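Local atomic coordinates of methylglyoxal reductase (NADPH-dependent) (Candida albicans SC5314, PDB entry 6KWS), a protein that probably reduces methylglyoxal with NADPH as the hydride donor and belongs to the dihydroflavonol-4-reductase group of short-chain dehydrogenases. Residues A128-A133 and T191-F196; K146-I151 and A174-I179; S214-I217 and L222-K225; I276-D279 and L284-K287. The protein carries 1 engineered substitution. All coordinates share one frame; numbering follows the deposited sequence.

Contact 1 (A128-A133 and T191-F196); sequences AAISTA and TINPSF
I130 meets N193 because both side chains turn back beside their own backbone N. In I130 chi1 is -63° and chi2 -167°, an extended course that carries CG1 and then CD1 forward to the strand; in N193 the comparable first torsion of -49° lifts the amide off strand 191-194. CD1 of I130 comes to rest 3.9 Å from CB of N193, and the same CD1 lies 4.0 Å from CG of N193. The two side chains cross at about a right angle, so the methyl end of the isoleucine bears on the root of the asparagine while CG2, anti to the backbone N of I130, leads elsewhere.

A129 contributes less. Its CB is directed at the strand but is 5.5 Å from CG of N193, and only the end of the amide comes nearer; its backbone is the nearest to that of N193, with 7.6 Å between the CA atoms. The contact is therefore a small, buried, van der Waals one, hiding 119 Å² in all. It joins the loop that follows strand 120-124 to the C-terminal end of the next parallel strand, 188-194. In a Rossmann fold such strand ends border the cofactor cleft, and the side chain of A129 is about 5 Å from that of K168, an NADPH-binding residue.

Helix 160-181 flanks the loop, with R165 against A128 and E172 against A129. Strand 260-269 lies next to strand 188-194 in the sheet, and its R260 touches both I130 and N193, while L262 adds to the apolar surface around I130.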
loop_
_atom_site.group_PDB
_atom_site.type_symbol
_atom_site.label_atom_id
_atom_site.label_comp_id
_atom_site.label_asym_id
_atom_site.label_seq_id
_atom_site.Cartn_x
_atom_site.Cartn_y
_atom_site.Cartn_z
ATOM N N ALA A 128 -6.010 3.901 6.818
ATOM C CA ALA A 128 -5.971 5.098 7.638
ATOM C C ALA A 128 -6.926 6.175 7.145
ATOM O O ALA A 128 -7.296 7.053 7.926
ATOM C CB ALA A 128 -4.550 5.659 7.687
ATOM N N ALA A 129 -7.307 6.165 5.869
ATOM C CA ALA A 129 -8.309 7.119 5.413
ATOM C C ALA A 129 -9.722 6.645 5.708
ATOM O O ALA A 129 -10.674 7.424 5.565
ATOM C CB ALA A 129 -8.158 7.394 3.916
ATOM N N ILE A 130 -9.882 5.397 6.134
ATOM C CA ILE A 130 -11.194 4.851 6.435
ATOM C C ILE A 130 -11.538 4.962 7.919
ATOM O O ILE A 130 -12.679 5.268 8.269
ATOM C CB ILE A 130 -11.277 3.392 5.953
ATOM C CG1 ILE A 130 -11.126 3.324 4.430
ATOM C CG2 ILE A 130 -12.591 2.818 6.377
ATOM C CD1 ILE A 130 -11.504 1.972 3.819
ATOM N N SER A 131 -10.586 4.729 8.823
ATOM C CA SER A 131 -10.927 4.467 10.215
ATOM C C SER A 131 -10.515 5.626 11.124
ATOM O O SER A 131 -9.337 5.999 11.184
ATOM C CB SER A 131 -10.307 3.154 10.686
ATOM O OG SER A 131 -8.908 3.246 10.755
ATOM N N THR A 132 -11.498 6.173 11.838
ATOM C CA THR A 132 -11.243 7.115 12.920
ATOM C C THR A 132 -10.686 6.361 14.129
ATOM O O THR A 132 -11.198 5.295 14.491
ATOM C CB THR A 132 -12.552 7.834 13.275
ATOM O OG1 THR A 132 -13.147 8.364 12.081
ATOM C CG2 THR A 132 -12.308 8.949 14.231
ATOM N N ALA A 133 -9.633 6.906 14.751
ATOM C CA ALA A 133 -8.988 6.207 15.862
ATOM C C ALA A 133 -9.994 5.755 16.917
ATOM O O ALA A 133 -9.936 4.615 17.394
ATOM C CB ALA A 133 -7.911 7.087 16.496
ATOM N N THR A 191 -9.924 3.215 -5.692
ATOM C CA THR A 191 -9.061 3.457 -4.556
ATOM C C THR A 191 -8.816 2.120 -3.869
ATOM O O THR A 191 -9.751 1.330 -3.701
ATOM C CB THR A 191 -9.736 4.493 -3.647
ATOM O OG1 THR A 191 -9.218 5.796 -3.939
ATOM C CG2 THR A 191 -9.511 4.211 -2.259
ATOM N N ILE A 192 -7.557 1.845 -3.531
ATOM C CA ILE A 192 -7.151 0.645 -2.803
ATOM C C ILE A 192 -6.693 1.077 -1.413
ATOM O O ILE A 192 -5.672 1.762 -1.285
ATOM C CB ILE A 192 -6.026 -0.086 -3.545
ATOM C CG1 ILE A 192 -6.435 -0.353 -4.993
ATOM C CG2 ILE A 192 -5.675 -1.389 -2.846
ATOM C CD1 ILE A 192 -7.492 -1.442 -5.116
ATOM N N ASN A 193 -7.424 0.692 -0.360
ATOM C CA ASN A 193 -7.089 1.102 1.010
ATOM C C ASN A 193 -6.635 -0.085 1.837
ATOM O O ASN A 193 -7.451 -0.693 2.551
ATOM C CB ASN A 193 -8.271 1.769 1.706
ATOM C CG ASN A 193 -8.893 2.821 0.877
ATOM O OD1 ASN A 193 -8.678 4.010 1.091
ATOM N ND2 ASN A 193 -9.694 2.395 -0.081
ATOM N N PRO A 194 -5.352 -0.428 1.818
ATOM C CA PRO A 194 -4.875 -1.549 2.625
ATOM C C PRO A 194 -4.601 -1.142 4.065
ATOM O O PRO A 194 -4.272 0.011 4.364
ATOM C CB PRO A 194 -3.581 -1.943 1.911
ATOM C CG PRO A 194 -3.089 -0.667 1.352
ATOM C CD PRO A 194 -4.268 0.183 1.027
ATOM N N SER A 195 -4.744 -2.113 4.968
ATOM C CA SER A 195 -4.242 -1.934 6.331
ATOM C C SER A 195 -2.724 -2.082 6.328
ATOM O O SER A 195 -2.088 -1.776 5.311
ATOM C CB SER A 195 -4.887 -2.922 7.303
ATOM O OG SER A 195 -5.442 -4.020 6.618
ATOM N N PHE A 196 -2.126 -2.528 7.440
ATOM C CA PHE A 196 -0.687 -2.775 7.433
ATOM C C PHE A 196 -0.340 -3.841 6.404
ATOM O O PHE A 196 -0.917 -4.931 6.400
ATOM C CB PHE A 196 -0.188 -3.209 8.807
ATOM C CG PHE A 196 -0.306 -2.157 9.848
ATOM C CD1 PHE A 196 0.549 -1.055 9.843
ATOM C CD2 PHE A 196 -1.269 -2.269 10.858
ATOM C CE1 PHE A 196 0.432 -0.072 10.819
ATOM C CE2 PHE A 196 -1.388 -1.289 11.841
ATOM C CZ PHE A 196 -0.539 -0.192 11.817
#

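Contact 2 (K146-I151 and A174-I179)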
loop_
_atom_site.group_PDB
_atom_site.type_symbol
_atom_site.label_atom_id
_atom_site.label_comp_id
_atom_site.label_asym_id
_atom_site.label_seq_id
_atom_site.Cartn_x
_atom_site.Cartn_y
_atom_site.Cartn_z
ATOM N N LYS A 146 -17.505 2.808 3.474
ATOM C CA LYS A 146 -18.124 4.125 3.551
ATOM C C LYS A 146 -17.574 4.976 4.673
ATOM O O LYS A 146 -17.721 6.197 4.619
ATOM C CB LYS A 146 -19.632 3.999 3.731
ATOM C CG LYS A 146 -20.205 2.863 2.947
ATOM C CD LYS A 146 -21.366 3.276 2.103
ATOM C CE LYS A 146 -21.985 2.044 1.482
ATOM N NZ LYS A 146 -23.160 2.342 0.632
ATOM N N ASP A 147 -16.960 4.368 5.685
ATOM C CA ASP A 147 -16.403 5.120 6.801
ATOM C C ASP A 147 -15.196 5.947 6.365
ATOM O O ASP A 147 -14.375 5.506 5.558
ATOM C CB ASP A 147 -16.009 4.167 7.928
ATOM C CG ASP A 147 -17.215 3.620 8.681
ATOM O OD1 ASP A 147 -17.801 2.588 8.253
ATOM O OD2 ASP A 147 -17.590 4.252 9.694
ATOM N N TRP A 148 -15.091 7.155 6.904
ATOM C CA TRP A 148 -13.954 8.030 6.660
ATOM C C TRP A 148 -13.268 8.355 7.976
ATOM O O TRP A 148 -13.926 8.504 9.009
ATOM C CB TRP A 148 -14.385 9.331 5.971
ATOM C CG TRP A 148 -14.461 9.200 4.507
ATOM C CD1 TRP A 148 -15.508 8.720 3.773
ATOM C CD2 TRP A 148 -13.427 9.520 3.575
ATOM N NE1 TRP A 148 -15.189 8.729 2.431
ATOM C CE2 TRP A 148 -13.919 9.222 2.282
ATOM C CE3 TRP A 148 -12.131 10.033 3.707
ATOM C CZ2 TRP A 148 -13.159 9.422 1.127
ATOM C CZ3 TRP A 148 -11.377 10.236 2.554
ATOM C CH2 TRP A 148 -11.897 9.933 1.282
ATOM N N ASN A 149 -11.937 8.446 7.942
ATOM C CA ASN A 149 -11.207 8.941 9.101
ATOM C C ASN A 149 -11.672 10.370 9.365
ATOM O O ASN A 149 -11.474 11.265 8.529
ATOM C CB ASN A 149 -9.687 8.852 8.886
ATOM C CG ASN A 149 -8.873 9.249 10.130
ATOM O OD1 ASN A 149 -9.412 9.752 11.123
ATOM N ND2 ASN A 149 -7.559 9.040 10.066
ATOM N N GLU A 150 -12.318 10.601 10.507
ATOM C CA GLU A 150 -12.875 11.932 10.708
ATOM C C GLU A 150 -11.897 12.888 11.379
ATOM O O GLU A 150 -12.314 13.954 11.839
ATOM C CB GLU A 150 -14.213 11.847 11.481
ATOM C CG GLU A 150 -15.348 11.266 10.604
ATOM C CD GLU A 150 -15.792 12.198 9.455
ATOM O OE1 GLU A 150 -16.665 13.093 9.670
ATOM O OE2 GLU A 150 -15.218 12.051 8.346
ATOM N N ILE A 151 -10.597 12.580 11.362
ATOM C CA ILE A 151 -9.628 13.461 11.999
ATOM C C ILE A 151 -9.645 14.821 11.309
ATOM O O ILE A 151 -9.765 14.920 10.085
ATOM C CB ILE A 151 -8.224 12.825 11.991
ATOM C CG1 ILE A 151 -7.211 13.746 12.700
ATOM C CG2 ILE A 151 -7.776 12.520 10.571
ATOM C CD1 ILE A 151 -5.818 13.107 12.967
ATOM N N ALA A 174 -8.815 14.606 -1.433
ATOM C CA ALA A 174 -8.509 15.498 -2.539
ATOM C C ALA A 174 -8.793 14.841 -3.886
ATOM O O ALA A 174 -9.258 15.508 -4.820
ATOM C CB ALA A 174 -7.053 15.943 -2.438
ATOM N N ALA A 175 -8.511 13.540 -4.014
ATOM C CA ALA A 175 -8.779 12.844 -5.271
ATOM C C ALA A 175 -10.268 12.820 -5.595
ATOM O O ALA A 175 -10.661 13.084 -6.736
ATOM C CB ALA A 175 -8.235 11.419 -5.218
ATOM N N TRP A 176 -11.115 12.474 -4.614
ATOM C CA TRP A 176 -12.550 12.441 -4.882
ATOM C C TRP A 176 -13.085 13.837 -5.130
ATOM O O TRP A 176 -13.957 14.026 -5.991
ATOM C CB TRP A 176 -13.311 11.779 -3.738
ATOM C CG TRP A 176 -13.011 10.329 -3.593
ATOM C CD1 TRP A 176 -12.369 9.733 -2.554
ATOM C CD2 TRP A 176 -13.322 9.286 -4.525
ATOM N NE1 TRP A 176 -12.276 8.387 -2.767
ATOM C CE2 TRP A 176 -12.845 8.084 -3.975
ATOM C CE3 TRP A 176 -13.958 9.251 -5.769
ATOM C CZ2 TRP A 176 -12.982 6.853 -4.627
ATOM C CZ3 TRP A 176 -14.099 8.030 -6.413
ATOM C CH2 TRP A 176 -13.616 6.845 -5.836
ATOM N N ASP A 177 -12.575 14.829 -4.390
ATOM C CA ASP A 177 -12.915 16.212 -4.713
ATOM C C ASP A 177 -12.613 16.511 -6.171
ATOM O O ASP A 177 -13.418 17.146 -6.857
ATOM C CB ASP A 177 -12.174 17.202 -3.808
ATOM C CG ASP A 177 -12.727 17.233 -2.393
ATOM O OD1 ASP A 177 -12.156 17.969 -1.547
ATOM O OD2 ASP A 177 -13.722 16.507 -2.121
ATOM N N PHE A 178 -11.482 16.027 -6.679
ATOM C CA PHE A 178 -11.093 16.409 -8.025
ATOM C C PHE A 178 -12.101 15.910 -9.038
ATOM O O PHE A 178 -12.578 16.674 -9.882
ATOM C CB PHE A 178 -9.702 15.889 -8.362
ATOM C CG PHE A 178 -9.231 16.308 -9.728
ATOM C CD1 PHE A 178 -9.651 15.631 -10.872
ATOM C CD2 PHE A 178 -8.389 17.395 -9.876
ATOM C CE1 PHE A 178 -9.235 16.032 -12.127
ATOM C CE2 PHE A 178 -7.967 17.796 -11.137
ATOM C CZ PHE A 178 -8.392 17.113 -12.260
ATOM N N ILE A 179 -12.434 14.625 -8.981
ATOM C CA ILE A 179 -13.299 14.101 -10.027
ATOM C C ILE A 179 -14.740 14.542 -9.811
ATOM O O ILE A 179 -15.505 14.658 -10.773
ATOM C CB ILE A 179 -13.180 12.573 -10.116
ATOM C CG1 ILE A 179 -13.631 11.944 -8.812
ATOM C CG2 ILE A 179 -11.738 12.183 -10.420
ATOM C CD1 ILE A 179 -14.641 10.854 -8.988
#
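The indole rings of W148 and W176 meet rim to rim, neither lying over the other's face. Their planes stand at 81°, and 5.9 Å separates the centroid of the six-membered ring of W148 from that of the five-membered ring of W176. CD1 of W176 reaches the edge of the W148 indole in its plane, with CZ2 of W148 3.8 Å from CD1 of W176; CH2 of W148 is 3.9 Å from the same CD1. R260 makes a cation-pi interaction with W148.

In W176 a chi1 of -67° sets the ring beside its own backbone N, which leaves CD1 leading and NE1 within range of E172, one helical turn back. The hydrogen bond from NE1 to OE1 of E172 probably limits rotation of the indole. Further along the loop, OD1 of N149 accepts from N of I151 at 3.1 Å, an Asx turn whose donor stands 49° out of the carbonyl plane.

This surface contact lays the loop between strand 142-143 and helix 153-156 against helix 160-181. W148 also packs on K169 and E172 of that helix, whereas W176 continues inward onto L189 and T191 of strand 188-194.

Contact 3 (S214-I217 and L222-K225); sequences SSEI and LKLK
E216 and K223 are joined at a single close point, OE2 of E216 to NZ of K223 at 3.2 Å. This is a salt bridge, though as a hydrogen bond it is weak. The approach is one-pronged: OE1 of E216 is 4.1 Å from NZ of K223, and the carboxylate uses it instead for N219 ND2, with weaker bonds from L211 N and S210 OG. Several donors thus surround the acid, which would be expected to stay ionised. A sharp bend at chi2 (75°) turns the carboxylate of E216 aside after CG has left anti to the backbone N.

The two charged residues stand near the ends of helix 216-222, seven positions apart, so the bridge runs lengthwise along the helix and reaches its C-terminal exit. In the extended short-chain dehydrogenases this region belongs to the part of the chain that, beyond the Rossmann core, usually shapes the substrate side of the cleft; the side chain of E216 is about 10 Å from that of F12, an NADPH-binding residue.

The lysine half is the loose one. K223 is exposed, its chain crosses E216 at about a right angle, and only its ammonium end arrives, after a bend at chi4 (148°). Buried between the two segments is just 56 Å². On the inner side, by contrast, I217 packs on F196 and L273, and L222 on V331 of helix 323-337.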
loop_
_atom_site.group_PDB
_atom_site.type_symbol
_atom_site.label_atom_id
_atom_site.label_comp_id
_atom_site.label_asym_id
_atom_site.label_seq_id
_atom_site.Cartn_x
_atom_site.Cartn_y
_atom_site.Cartn_z
ATOM N N SER A 214 6.227 -1.860 5.815
ATOM C CA SER A 214 5.477 -2.232 7.002
ATOM C C SER A 214 5.845 -3.615 7.523
ATOM O O SER A 214 5.496 -3.959 8.658
ATOM C CB SER A 214 3.988 -2.182 6.704
ATOM O OG SER A 214 3.290 -2.115 7.925
ATOM N N SER A 215 6.543 -4.416 6.719
ATOM C CA SER A 215 7.055 -5.684 7.211
ATOM C C SER A 215 8.105 -5.492 8.301
ATOM O O SER A 215 8.482 -6.477 8.943
ATOM C CB SER A 215 7.629 -6.502 6.043
ATOM O OG SER A 215 6.612 -7.182 5.306
ATOM N N GLU A 216 8.571 -4.252 8.539
ATOM C CA GLU A 216 9.484 -3.969 9.646
ATOM C C GLU A 216 8.874 -4.305 11.002
ATOM O O GLU A 216 9.612 -4.678 11.920
ATOM C CB GLU A 216 9.937 -2.507 9.619
ATOM C CG GLU A 216 10.732 -2.065 10.858
ATOM C CD GLU A 216 12.207 -2.602 10.875
ATOM O OE1 GLU A 216 12.702 -3.111 9.833
ATOM O OE2 GLU A 216 12.854 -2.535 11.950
ATOM N N ILE A 217 7.552 -4.195 11.151
ATOM C CA ILE A 217 6.893 -4.760 12.329
ATOM C C ILE A 217 7.351 -6.199 12.550
ATOM O O ILE A 217 7.768 -6.582 13.650
ATOM C CB ILE A 217 5.366 -4.662 12.168
ATOM C CG1 ILE A 217 5.007 -3.214 11.851
ATOM C CG2 ILE A 217 4.651 -5.156 13.406
ATOM C CD1 ILE A 217 3.553 -2.960 11.728
ATOM N N LEU A 222 12.338 -10.009 14.873
ATOM C CA LEU A 222 13.527 -10.843 14.706
ATOM C C LEU A 222 14.759 -10.278 15.396
ATOM O O LEU A 222 15.740 -11.006 15.555
ATOM C CB LEU A 222 13.842 -11.054 13.223
ATOM C CG LEU A 222 12.758 -11.781 12.436
ATOM C CD1 LEU A 222 13.123 -11.934 10.984
ATOM C CD2 LEU A 222 12.507 -13.122 13.060
ATOM N N LYS A 223 14.747 -9.015 15.811
ATOM C CA LYS A 223 15.897 -8.437 16.490
ATOM C C LYS A 223 15.759 -8.434 18.007
ATOM O O LYS A 223 16.581 -7.825 18.688
ATOM C CB LYS A 223 16.146 -7.018 15.994
ATOM C CG LYS A 223 16.357 -6.927 14.502
ATOM C CD LYS A 223 16.580 -5.486 14.127
ATOM C CE LYS A 223 16.204 -5.228 12.695
ATOM N NZ LYS A 223 15.691 -3.835 12.591
ATOM N N LEU A 224 14.754 -9.096 18.552
ATOM C CA LEU A 224 14.609 -9.168 19.995
ATOM C C LEU A 224 15.409 -10.335 20.566
ATOM O O LEU A 224 15.526 -11.396 19.949
ATOM C CB LEU A 224 13.137 -9.313 20.371
ATOM C CG LEU A 224 12.270 -8.191 19.819
ATOM C CD1 LEU A 224 10.818 -8.381 20.237
ATOM C CD2 LEU A 224 12.823 -6.833 20.264
ATOM N N LYS A 225 15.968 -10.120 21.776
ATOM C CA LYS A 225 16.630 -11.095 22.636
ATOM C C LYS A 225 15.600 -11.802 23.527
ATOM O O LYS A 225 14.550 -11.229 23.845
ATOM C CB LYS A 225 17.687 -10.401 23.498
ATOM C CG LYS A 225 18.496 -9.318 22.772
ATOM C CD LYS A 225 19.813 -9.031 23.487
ATOM C CE LYS A 225 20.976 -8.857 22.490
ATOM N NZ LYS A 225 21.486 -10.118 21.865
#

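Contact 4 (I276-D279 and L284-K287)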
loop_
_atom_site.group_PDB
_atom_site.type_symbol
_atom_site.label_atom_id
_atom_site.label_comp_id
_atom_site.label_asym_id
_atom_site.label_seq_id
_atom_site.Cartn_x
_atom_site.Cartn_y
_atom_site.Cartn_z
ATOM N N ILE A 276 3.639 -17.191 15.596
ATOM C CA ILE A 276 3.859 -17.811 14.291
ATOM C C ILE A 276 5.334 -18.125 14.093
ATOM O O ILE A 276 5.696 -19.214 13.624
ATOM C CB ILE A 276 3.336 -16.919 13.155
ATOM C CG1 ILE A 276 1.806 -16.825 13.192
ATOM C CG2 ILE A 276 3.802 -17.461 11.823
ATOM C CD1 ILE A 276 1.203 -16.039 12.024
ATOM N N ILE A 277 6.207 -17.180 14.452
ATOM C CA ILE A 277 7.633 -17.359 14.214
ATOM C C ILE A 277 8.177 -18.470 15.106
ATOM O O ILE A 277 8.876 -19.380 14.634
ATOM C CB ILE A 277 8.376 -16.022 14.418
ATOM C CG1 ILE A 277 7.877 -14.992 13.391
ATOM C CG2 ILE A 277 9.907 -16.196 14.320
ATOM C CD1 ILE A 277 8.478 -13.597 13.560
ATOM N N ASN A 278 7.825 -18.438 16.401
ATOM C CA ASN A 278 8.299 -19.473 17.316
ATOM C C ASN A 278 7.836 -20.866 16.886
ATOM O O ASN A 278 8.559 -21.847 17.110
ATOM C CB ASN A 278 7.871 -19.156 18.748
ATOM C CG ASN A 278 8.881 -18.275 19.472
ATOM O OD1 ASN A 278 10.075 -18.556 19.441
ATOM N ND2 ASN A 278 8.410 -17.228 20.148
ATOM N N ASP A 279 6.684 -20.973 16.207
ATOM C CA ASP A 279 6.188 -22.282 15.786
ATOM C C ASP A 279 6.627 -22.714 14.379
ATOM O O ASP A 279 6.520 -23.899 14.049
ATOM C CB ASP A 279 4.658 -22.318 15.891
ATOM C CG ASP A 279 4.176 -22.744 17.309
ATOM O OD1 ASP A 279 4.363 -23.944 17.662
ATOM O OD2 ASP A 279 3.638 -21.878 18.075
ATOM N N LEU A 284 14.970 -20.234 15.106
ATOM C CA LEU A 284 14.844 -19.013 15.901
ATOM C C LEU A 284 14.168 -19.255 17.244
ATOM O O LEU A 284 14.282 -18.418 18.148
ATOM C CB LEU A 284 14.070 -17.934 15.132
ATOM C CG LEU A 284 14.621 -17.608 13.751
ATOM C CD1 LEU A 284 13.544 -17.101 12.776
ATOM C CD2 LEU A 284 15.765 -16.603 13.865
ATOM N N LYS A 285 13.465 -20.372 17.402
ATOM C CA LYS A 285 12.815 -20.654 18.672
ATOM C C LYS A 285 13.872 -20.777 19.754
ATOM O O LYS A 285 14.760 -21.628 19.673
ATOM C CB LYS A 285 11.972 -21.929 18.593
ATOM C CG LYS A 285 11.134 -22.127 19.839
ATOM C CD LYS A 285 10.346 -23.433 19.818
ATOM C CE LYS A 285 9.158 -23.343 20.785
ATOM N NZ LYS A 285 7.929 -24.020 20.260
ATOM N N GLY A 286 13.787 -19.914 20.757
ATOM C CA GLY A 286 14.779 -19.828 21.798
ATOM C C GLY A 286 15.647 -18.594 21.716
ATOM O O GLY A 286 16.223 -18.190 22.738
ATOM N N LYS A 287 15.763 -17.979 20.537
ATOM C CA LYS A 287 16.540 -16.755 20.376
ATOM C C LYS A 287 15.682 -15.496 20.403
ATOM O O LYS A 287 16.227 -14.393 20.506
ATOM C CB LYS A 287 17.344 -16.800 19.065
ATOM C CG LYS A 287 18.016 -18.149 18.809
ATOM C CD LYS A 287 19.035 -18.100 17.657
ATOM C CE LYS A 287 19.727 -19.456 17.446
ATOM N NZ LYS A 287 20.519 -19.483 16.170
#
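L284, K285 and G286 come back past the last turns of helix 270-280, and L284-K287 form a type II beta turn that reverses the chain after the helix. L284 makes the apolar part of the contact: its CD1 lies 4.1 Å from CG2 of I277, the branch that stands anti to the backbone N of I277. Helices 216-222 and 323-337 enclose the same isoleucine, through L222 and V331 among others.

K285 follows, and its CA sits 3.5 Å from OD1 of N278. With chi1 at -172° the lysine runs out extended over the backbone of N278, where its CD is 3.6 Å from N278 O, a carbonyl met by the aliphatic chain. The asparagine side chain crosses the lysine at about a right angle, and CG of K285 is 3.7 Å from OD1 of N278. The other end of that amide is held from outside the two segments, since ND2 bonds to O of P289. NZ of K285 stops 4.4 Å from OD1 of D279, too far for a salt bridge, so any attraction between these exposed side chains is probably modest.

G286 occupies the third turn position with a positive phi of 108°, where a CB would press on the carbonyl O of K285. K287 closes the turn, its backbone N donating to O of L284 at 2.8 Å.

Contacts 1 and 2 form one unit on the side of the Rossmann core near K168: A129 O lies 2.9 Å from N149 N, and contact 2 is nested within the chain span closed by contact 1. The side chain of W148 is about 8 Å from that of the NADPH-binding K168. Contacts 3 and 4 pair up across the molecule, their centres 13 Å apart, with L222 CD2 4.1 Å from both I277 CD1 and L284 CD1. Contact 1 also touches contact 3, through F196, whose CD1 is 4.0 Å from I217 CD1. Contacts 2 and 4 are the most distant, about 42 Å between centres, and contact 4 lies away from the cofactor site.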